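Fluvirucin B1 DH domain from module 1 (Actinomadura vulgaris, PDB 6OBV) probably catalyses the dehydration of a beta-hydroxyacyl intermediate to an enoyl product during the first extension module of fluvirucin B1 polyketide assembly. Local coordinates at residues Q194-A199 and V206-E211; R264-A269 and H280-T285. All blocks are in the same frame, centred on the assembly; numbering follows the deposited sequence.

Interaction 1. Residues Q194-A199 and V206-E211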
ATOM      1  N   GLN A 194      -9.446 -30.161 -12.290  1.00 28.78           N
ATOM      2  CA  GLN A 194     -10.059 -31.126 -13.210  1.00 29.62           C
ATOM      3  C   GLN A 194     -11.553 -30.878 -13.375  1.00 26.34           C
ATOM      4  O   GLN A 194     -12.354 -31.801 -13.310  1.00 35.73           O
ATOM      5  CB  GLN A 194      -9.799 -32.544 -12.720  1.00 30.99           C
ATOM      6  CG  GLN A 194      -8.322 -32.953 -12.775  1.00 37.14           C
ATOM      7  CD  GLN A 194      -8.052 -34.262 -12.060  1.00 43.51           C
ATOM      8  OE1 GLN A 194      -8.977 -34.983 -11.688  1.00 47.96           O
ATOM      9  NE2 GLN A 194      -6.776 -34.567 -11.850  1.00 44.29           N
ATOM     10  N   GLY A 195     -11.935 -29.626 -13.648  1.00 27.32           N
ATOM     11  CA  GLY A 195     -13.335 -29.242 -13.670  1.00 28.03           C
ATOM     12  C   GLY A 195     -14.116 -29.563 -14.929  1.00 29.73           C
ATOM     13  O   GLY A 195     -15.334 -29.387 -14.923  1.00 24.96           O
ATOM     14  N   LEU A 196     -13.479 -30.000 -16.009  1.00 31.55           N
ATOM     15  CA  LEU A 196     -14.218 -30.291 -17.235  1.00 31.63           C
ATOM     16  C   LEU A 196     -15.013 -31.575 -17.059  1.00 33.27           C
ATOM     17  O   LEU A 196     -14.438 -32.637 -16.792  1.00 33.66           O
ATOM     18  CB  LEU A 196     -13.260 -30.416 -18.415  1.00 33.94           C
ATOM     19  CG  LEU A 196     -13.875 -30.910 -19.726  1.00 38.98           C
ATOM     20  CD1 LEU A 196     -14.918 -29.926 -20.223  1.00 22.47           C
ATOM     21  CD2 LEU A 196     -12.798 -31.166 -20.793  1.00 31.76           C
ATOM     22  N   LYS A 197     -16.336 -31.487 -17.195  1.00 33.18           N
ATOM     23  CA  LYS A 197     -17.202 -32.637 -16.963  1.00 33.67           C
ATOM     24  C   LYS A 197     -17.825 -33.193 -18.234  1.00 38.82           C
ATOM     25  O   LYS A 197     -17.846 -34.417 -18.425  1.00 39.55           O
ATOM     26  CB  LYS A 197     -18.314 -32.271 -15.965  1.00 34.74           C
ATOM     27  CG  LYS A 197     -17.822 -31.750 -14.610  1.00 34.19           C
ATOM     28  CD  LYS A 197     -16.917 -32.760 -13.902  1.00 43.47           C
ATOM     29  CE  LYS A 197     -16.204 -32.145 -12.702  1.00 49.73           C
ATOM     30  NZ  LYS A 197     -15.016 -32.941 -12.275  1.00 54.39           N
ATOM     31  N   ARG A 198     -18.342 -32.322 -19.103  1.00 39.61           N
ATOM     32  CA  ARG A 198     -19.006 -32.718 -20.335  1.00 36.59           C
ATOM     33  C   ARG A 198     -18.598 -31.758 -21.441  1.00 37.39           C
ATOM     34  O   ARG A 198     -18.341 -30.574 -21.190  1.00 33.70           O
ATOM     35  CB  ARG A 198     -20.534 -32.722 -20.195  1.00 38.21           C
ATOM     36  CG  ARG A 198     -21.090 -33.924 -19.470  1.00 47.54           C
ATOM     37  CD  ARG A 198     -22.409 -33.580 -18.798  1.00 52.98           C
ATOM     38  NE  ARG A 198     -22.268 -32.356 -18.013  1.00 54.76           N
ATOM     39  CZ  ARG A 198     -22.054 -32.312 -16.697  1.00 49.55           C
ATOM     40  NH1 ARG A 198     -21.969 -33.443 -15.987  1.00 44.83           N
ATOM     41  NH2 ARG A 198     -21.927 -31.130 -16.095  1.00 33.73           N
ATOM     42  N   ALA A 199     -18.562 -32.270 -22.673  1.00 35.61           N
ATOM     43  CA  ALA A 199     -18.152 -31.465 -23.812  1.00 31.58           C
ATOM     44  C   ALA A 199     -18.815 -31.968 -25.089  1.00 33.03           C
ATOM     45  O   ALA A 199     -19.039 -33.168 -25.261  1.00 34.52           O
ATOM     46  CB  ALA A 199     -16.634 -31.473 -23.979  1.00 31.05           C
ATOM     47  N   VAL A 206     -16.287 -25.695 -29.671  1.00 26.98           N
ATOM     48  CA  VAL A 206     -16.437 -26.608 -28.546  1.00 34.77           C
ATOM     49  C   VAL A 206     -17.396 -25.997 -27.533  1.00 32.76           C
ATOM     50  O   VAL A 206     -17.367 -24.788 -27.272  1.00 27.08           O
ATOM     51  CB  VAL A 206     -15.089 -26.916 -27.864  1.00 39.44           C
ATOM     52  CG1 VAL A 206     -15.255 -28.009 -26.807  1.00 38.54           C
ATOM     53  CG2 VAL A 206     -14.075 -27.324 -28.885  1.00 46.60           C
ATOM     54  N   PHE A 207     -18.213 -26.851 -26.936  1.00 28.75           N
ATOM     55  CA  PHE A 207     -19.084 -26.492 -25.839  1.00 30.62           C
ATOM     56  C   PHE A 207     -18.730 -27.373 -24.651  1.00 35.70           C
ATOM     57  O   PHE A 207     -18.447 -28.564 -24.815  1.00 41.06           O
ATOM     58  CB  PHE A 207     -20.531 -26.679 -26.243  1.00 26.01           C
ATOM     59  CG  PHE A 207     -20.917 -25.894 -27.447  1.00 31.34           C
ATOM     60  CD1 PHE A 207     -21.303 -24.557 -27.329  1.00 32.91           C
ATOM     61  CD2 PHE A 207     -20.905 -26.479 -28.707  1.00 34.76           C
ATOM     62  CE1 PHE A 207     -21.646 -23.808 -28.452  1.00 27.88           C
ATOM     63  CE2 PHE A 207     -21.259 -25.739 -29.838  1.00 41.45           C
ATOM     64  CZ  PHE A 207     -21.631 -24.402 -29.709  1.00 35.01           C
ATOM     65  N   ALA A 208     -18.737 -26.794 -23.457  1.00 29.61           N
ATOM     66  CA  ALA A 208     -18.286 -27.510 -22.274  1.00 28.37           C
ATOM     67  C   ALA A 208     -19.160 -27.141 -21.091  1.00 28.80           C
ATOM     68  O   ALA A 208     -19.752 -26.059 -21.034  1.00 29.79           O
ATOM     69  CB  ALA A 208     -16.818 -27.200 -21.938  1.00 23.41           C
ATOM     70  N   GLU A 209     -19.248 -28.066 -20.148  1.00 28.94           N
ATOM     71  CA  GLU A 209     -19.737 -27.768 -18.814  1.00 30.29           C
ATOM     72  C   GLU A 209     -18.618 -28.090 -17.841  1.00 35.08           C
ATOM     73  O   GLU A 209     -17.990 -29.149 -17.942  1.00 31.60           O
ATOM     74  CB  GLU A 209     -20.995 -28.560 -18.484  1.00 32.14           C
ATOM     75  CG  GLU A 209     -22.141 -28.262 -19.402  1.00 34.55           C
ATOM     76  CD  GLU A 209     -23.409 -29.021 -19.033  1.00 43.71           C
ATOM     77  OE1 GLU A 209     -23.346 -29.906 -18.150  1.00 48.41           O
ATOM     78  OE2 GLU A 209     -24.471 -28.723 -19.627  1.00 43.18           O
ATOM     79  N   VAL A 210     -18.361 -27.157 -16.923  1.00 39.16           N
ATOM     80  CA  VAL A 210     -17.222 -27.195 -16.013  1.00 35.55           C
ATOM     81  C   VAL A 210     -17.726 -26.880 -14.607  1.00 34.38           C
ATOM     82  O   VAL A 210     -18.507 -25.938 -14.428  1.00 39.16           O
ATOM     83  CB  VAL A 210     -16.144 -26.180 -16.438  1.00 33.59           C
ATOM     84  CG1 VAL A 210     -14.909 -26.356 -15.599  1.00 33.17           C
ATOM     85  CG2 VAL A 210     -15.829 -26.319 -17.905  1.00 36.08           C
ATOM     86  N   GLU A 211     -17.295 -27.669 -13.615  1.00 29.84           N
ATOM     87  CA  GLU A 211     -17.761 -27.519 -12.238  1.00 36.50           C
ATOM     88  C   GLU A 211     -16.589 -27.618 -11.268  1.00 43.43           C
ATOM     89  O   GLU A 211     -15.716 -28.478 -11.430  1.00 36.96           O
ATOM     90  CB  GLU A 211     -18.796 -28.589 -11.855  1.00 33.70           C
ATOM     91  CG  GLU A 211     -19.890 -28.881 -12.894  1.00 39.92           C
ATOM     92  CD  GLU A 211     -20.548 -30.245 -12.693  1.00 47.55           C
ATOM     93  OE1 GLU A 211     -20.385 -30.842 -11.605  1.00 51.47           O
ATOM     94  OE2 GLU A 211     -21.225 -30.722 -13.626  1.00 49.58           O
TER

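Interaction 2. Residues R264-A269 and H280-T285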
ATOM      1  N   ARG A 264     -20.358 -23.384 -11.253  1.00 35.98           N
ATOM      2  CA  ARG A 264     -20.465 -24.218 -12.441  1.00 35.54           C
ATOM      3  C   ARG A 264     -20.801 -23.304 -13.608  1.00 35.78           C
ATOM      4  O   ARG A 264     -21.511 -22.311 -13.436  1.00 38.37           O
ATOM      5  CB  ARG A 264     -21.541 -25.305 -12.272  1.00 37.83           C
ATOM      6  CG  ARG A 264     -21.550 -25.961 -10.896  1.00 43.55           C
ATOM      7  CD  ARG A 264     -22.677 -26.976 -10.741  1.00 46.06           C
ATOM      8  NE  ARG A 264     -23.959 -26.431 -11.165  1.00 56.39           N
ATOM      9  CZ  ARG A 264     -25.048 -27.172 -11.365  1.00 68.33           C
ATOM     10  NH1 ARG A 264     -24.992 -28.483 -11.172  1.00 76.98           N
ATOM     11  NH2 ARG A 264     -26.193 -26.610 -11.758  1.00 68.74           N
ATOM     12  N   VAL A 265     -20.255 -23.600 -14.787  1.00 31.98           N
ATOM     13  CA  VAL A 265     -20.468 -22.740 -15.942  1.00 32.89           C
ATOM     14  C   VAL A 265     -20.622 -23.582 -17.197  1.00 33.05           C
ATOM     15  O   VAL A 265     -20.233 -24.752 -17.253  1.00 33.31           O
ATOM     16  CB  VAL A 265     -19.323 -21.715 -16.157  1.00 29.23           C
ATOM     17  CG1 VAL A 265     -19.228 -20.697 -14.981  1.00 29.08           C
ATOM     18  CG2 VAL A 265     -17.998 -22.419 -16.444  1.00 23.92           C
ATOM     19  N   ARG A 266     -21.195 -22.955 -18.214  1.00 26.23           N
ATOM     20  CA  ARG A 266     -21.109 -23.437 -19.578  1.00 29.64           C
ATOM     21  C   ARG A 266     -20.074 -22.614 -20.334  1.00 38.44           C
ATOM     22  O   ARG A 266     -19.846 -21.440 -20.028  1.00 43.96           O
ATOM     23  CB  ARG A 266     -22.457 -23.338 -20.270  1.00 32.66           C
ATOM     24  CG  ARG A 266     -23.603 -24.042 -19.556  1.00 34.28           C
ATOM     25  CD  ARG A 266     -24.904 -23.499 -20.109  1.00 30.23           C
ATOM     26  NE  ARG A 266     -26.067 -24.219 -19.628  1.00 37.41           N
ATOM     27  CZ  ARG A 266     -27.300 -24.000 -20.069  1.00 42.49           C
ATOM     28  NH1 ARG A 266     -27.513 -23.083 -21.005  1.00 39.73           N
ATOM     29  NH2 ARG A 266     -28.312 -24.702 -19.582  1.00 34.62           N
ATOM     30  N   VAL A 267     -19.439 -23.239 -21.322  1.00 34.59           N
ATOM     31  CA  VAL A 267     -18.342 -22.625 -22.059  1.00 30.74           C
ATOM     32  C   VAL A 267     -18.590 -22.786 -23.549  1.00 29.05           C
ATOM     33  O   VAL A 267     -19.002 -23.854 -24.009  1.00 33.80           O
ATOM     34  CB  VAL A 267     -16.987 -23.241 -21.662  1.00 28.19           C
ATOM     35  CG1 VAL A 267     -15.840 -22.521 -22.377  1.00 24.85           C
ATOM     36  CG2 VAL A 267     -16.809 -23.160 -20.162  1.00 29.22           C
ATOM     37  N   HIS A 268     -18.358 -21.716 -24.300  1.00 32.91           N
ATOM     38  CA  HIS A 268     -18.464 -21.718 -25.757  1.00 39.02           C
ATOM     39  C   HIS A 268     -17.143 -21.182 -26.309  1.00 36.18           C
ATOM     40  O   HIS A 268     -16.888 -19.975 -26.256  1.00 34.01           O
ATOM     41  CB  HIS A 268     -19.655 -20.871 -26.198  1.00 39.76           C
ATOM     42  CG  HIS A 268     -19.837 -20.787 -27.684  1.00 40.57           C
ATOM     43  ND1 HIS A 268     -19.340 -21.732 -28.556  1.00 41.05           N
ATOM     44  CD2 HIS A 268     -20.471 -19.867 -28.449  1.00 37.96           C
ATOM     45  CE1 HIS A 268     -19.650 -21.392 -29.794  1.00 38.91           C
ATOM     46  NE2 HIS A 268     -20.334 -20.262 -29.757  1.00 39.66           N
ATOM     47  N   ALA A 269     -16.288 -22.064 -26.826  1.00 32.90           N
ATOM     48  CA  ALA A 269     -15.000 -21.652 -27.378  1.00 28.80           C
ATOM     49  C   ALA A 269     -14.972 -21.851 -28.884  1.00 30.26           C
ATOM     50  O   ALA A 269     -15.474 -22.854 -29.405  1.00 28.04           O
ATOM     51  CB  ALA A 269     -13.838 -22.412 -26.756  1.00 21.96           C
ATOM     52  N   HIS A 280     -16.964 -17.572 -24.370  1.00 42.19           N
ATOM     53  CA  HIS A 280     -18.118 -16.921 -23.784  1.00 42.11           C
ATOM     54  C   HIS A 280     -18.704 -17.890 -22.779  1.00 35.10           C
ATOM     55  O   HIS A 280     -19.007 -19.039 -23.113  1.00 31.69           O
ATOM     56  CB  HIS A 280     -19.108 -16.492 -24.870  1.00 50.78           C
ATOM     57  CG  HIS A 280     -18.533 -15.455 -25.789  1.00 72.03           C
ATOM     58  ND1 HIS A 280     -18.269 -14.164 -25.377  1.00 76.92           N
ATOM     59  CD2 HIS A 280     -18.102 -15.533 -27.072  1.00 77.20           C
ATOM     60  CE1 HIS A 280     -17.730 -13.485 -26.375  1.00 78.31           C
ATOM     61  NE2 HIS A 280     -17.621 -14.292 -27.415  1.00 78.67           N
ATOM     62  N   ILE A 281     -18.779 -17.445 -21.538  1.00 28.63           N
ATOM     63  CA  ILE A 281     -19.061 -18.295 -20.400  1.00 29.03           C
ATOM     64  C   ILE A 281     -20.416 -17.878 -19.862  1.00 38.29           C
ATOM     65  O   ILE A 281     -20.689 -16.681 -19.701  1.00 42.04           O
ATOM     66  CB  ILE A 281     -17.939 -18.178 -19.356  1.00 25.68           C
ATOM     67  CG1 ILE A 281     -16.637 -18.704 -19.966  1.00 32.52           C
ATOM     68  CG2 ILE A 281     -18.236 -18.951 -18.103  1.00 27.51           C
ATOM     69  CD1 ILE A 281     -15.444 -18.444 -19.106  1.00 27.49           C
ATOM     70  N   THR A 282     -21.282 -18.856 -19.646  1.00 37.23           N
ATOM     71  CA  THR A 282     -22.611 -18.613 -19.119  1.00 37.72           C
ATOM     72  C   THR A 282     -22.791 -19.472 -17.883  1.00 30.29           C
ATOM     73  O   THR A 282     -21.975 -20.343 -17.597  1.00 31.64           O
ATOM     74  CB  THR A 282     -23.684 -18.948 -20.154  1.00 38.51           C
ATOM     75  OG1 THR A 282     -23.379 -20.224 -20.731  1.00 35.12           O
ATOM     76  CG2 THR A 282     -23.710 -17.889 -21.230  1.00 40.51           C
ATOM     77  N   ASP A 283     -23.869 -19.228 -17.145  1.00 40.56           N
ATOM     78  CA  ASP A 283     -24.156 -20.094 -16.015  1.00 39.18           C
ATOM     79  C   ASP A 283     -25.127 -21.190 -16.466  1.00 43.39           C
ATOM     80  O   ASP A 283     -25.570 -21.228 -17.617  1.00 34.16           O
ATOM     81  CB  ASP A 283     -24.647 -19.269 -14.819  1.00 36.29           C
ATOM     82  CG  ASP A 283     -25.911 -18.459 -15.107  1.00 41.58           C
ATOM     83  OD1 ASP A 283     -26.754 -18.877 -15.940  1.00 43.54           O
ATOM     84  OD2 ASP A 283     -26.068 -17.397 -14.467  1.00 38.25           O
ATOM     85  N   THR A 284     -25.440 -22.120 -15.566  1.00 46.59           N
ATOM     86  CA  THR A 284     -26.217 -23.286 -15.970  1.00 46.00           C
ATOM     87  C   THR A 284     -27.654 -22.952 -16.319  1.00 42.89           C
ATOM     88  O   THR A 284     -28.420 -23.868 -16.628  1.00 45.55           O
ATOM     89  CB  THR A 284     -26.197 -24.358 -14.880  1.00 50.96           C
ATOM     90  OG1 THR A 284     -26.725 -23.817 -13.661  1.00 52.34           O
ATOM     91  CG2 THR A 284     -24.764 -24.866 -14.661  1.00 49.64           C
ATOM     92  N   THR A 285     -28.044 -21.681 -16.295  1.00 45.33           N
ATOM     93  CA  THR A 285     -29.325 -21.266 -16.852  1.00 51.44           C
ATOM     94  C   THR A 285     -29.153 -20.401 -18.097  1.00 49.67           C
ATOM     95  O   THR A 285     -30.126 -19.802 -18.567  1.00 50.02           O
ATOM     96  CB  THR A 285     -30.150 -20.527 -15.795  1.00 56.44           C
ATOM     97  OG1 THR A 285     -29.550 -19.256 -15.514  1.00 56.04           O
ATOM     98  CG2 THR A 285     -30.214 -21.351 -14.512  1.00 58.56           C
TER
HETATM   99  O   HOH W   1     -25.391 -21.146 -22.331  1.00 35.09           O

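Interaction 1. Residues Q194-A199 and V206-E211
Glu209 O is gripped by two successive backbone amides: Lys197 N donates to it at 3.0 Å, and Arg198 N adds a weak bond. Two residues set against one make a classic beta bulge, shifting the register of this antiparallel hairpin by one between Leu196–Val210 and Arg198–Glu209. Beyond it, Glu211 N donates to Gly195 O at 2.9 Å; Gly195 has no side chain, and Val210 CG1 lies 3.1 Å from Gly195 O.

Arg198, bent at chi3 (-50°), brings its guanidinium between two carboxylates in a salt-bridge network. NH2 forms one salt bridge with Glu211 OE2 at 2.6 Å, nearly straight (165°) and in the guanidinium plane. The other, NE to Glu209 OE1 at 2.7 Å, is bent (132°) and comes from above the carboxylate plane; NH2 gives the same oxygen a weak bond. Lys197 lies across Glu211, CG 3.7 Å from Glu211 CD, while NZ bonds back to Gln194 O. On the other face, Leu196 CD1 packs on Ala208 CB at 3.7 Å. Trp165 NE1 engages Glu209 OE2. The guanidinium would be expected to stabilise the ionised carboxylates of Glu209 and Glu211 and to ease their mutual repulsion.

Interaction 2. Residues R264-A269 and H280-T285
Arg266 and Thr282 face each other as a hydrogen-bonded antiparallel pair, Arg266 N donating to Thr282 O at 2.8 Å and Thr282 N returning a bond to Arg266 O at 3.0 Å. His268 and His280 repeat the pattern two residues along this hairpin of the double-hotdog fold. Between these pairs, Val267 and Ile281 turn to the opposite face, where the closer apolar contact is diagonal: with Ile281 CG1 beside the backbone N (chi1 -64°), the CG2 branch is left anti to that N and lies 3.6 Å from Val265 CB. Branched aliphatic residues suit this buried side, which packs against Leu229 and Leu230 of helix 227-232.

On the face of Arg266 and Thr282 the contact is polar. The arginine chain runs extended from CG to NE alongside Asp283 and Thr284, its CD 3.4 Å from Asp283 O, and the backbone of Thr284 and Thr285 lies over one face of the guanidinium. A water in the guanidinium plane accepts from Arg266 NH1 at 3.2 Å and lies 2.7 Å from Thr282 OG1, joining the two side chains. Arg264 NH2 gives Thr284 OG1 a weak hydrogen bond.

Asp283 forms an Asx turn that fixes the segment lying against Arg266: OD1 accepts from Thr285 N at 3.1 Å and also from Thr285 OG1, both from the same face of its carboxylate, and from Ala287 N. Carbonyl dipoles on one face, a water at the edge, a cation-pi contact with Trp165 and a long, weak ion pair with Glu163 would together be expected to accommodate the arginine's charge.

After the strands of the N-terminal half, the chain runs along 194-199, turns, and comes back along 206-211, where interaction 1 closes one hairpin. It then passes through helices 214-218, 227-232 and 238-241 and strand 247-257 before 264-269 and 280-285 form a later hairpin, interaction 2. The two loops follow in series, neither nested nor crossed. Strands 205-211 and 264-271 are antiparallel neighbours, with probable backbone hydrogen bonds from Val267 N to Ala208 O and from Val265 N to Val210 O; the stacked rings of Phe207 and His268 add a side-chain link. Four strands adjacent in the sheet, 196-202, 205-211, 264-271 and 277-282, are thereby joined within the double-hotdog fold of polyketide synthase dehydratases, helix 227-232 packing against both hairpins.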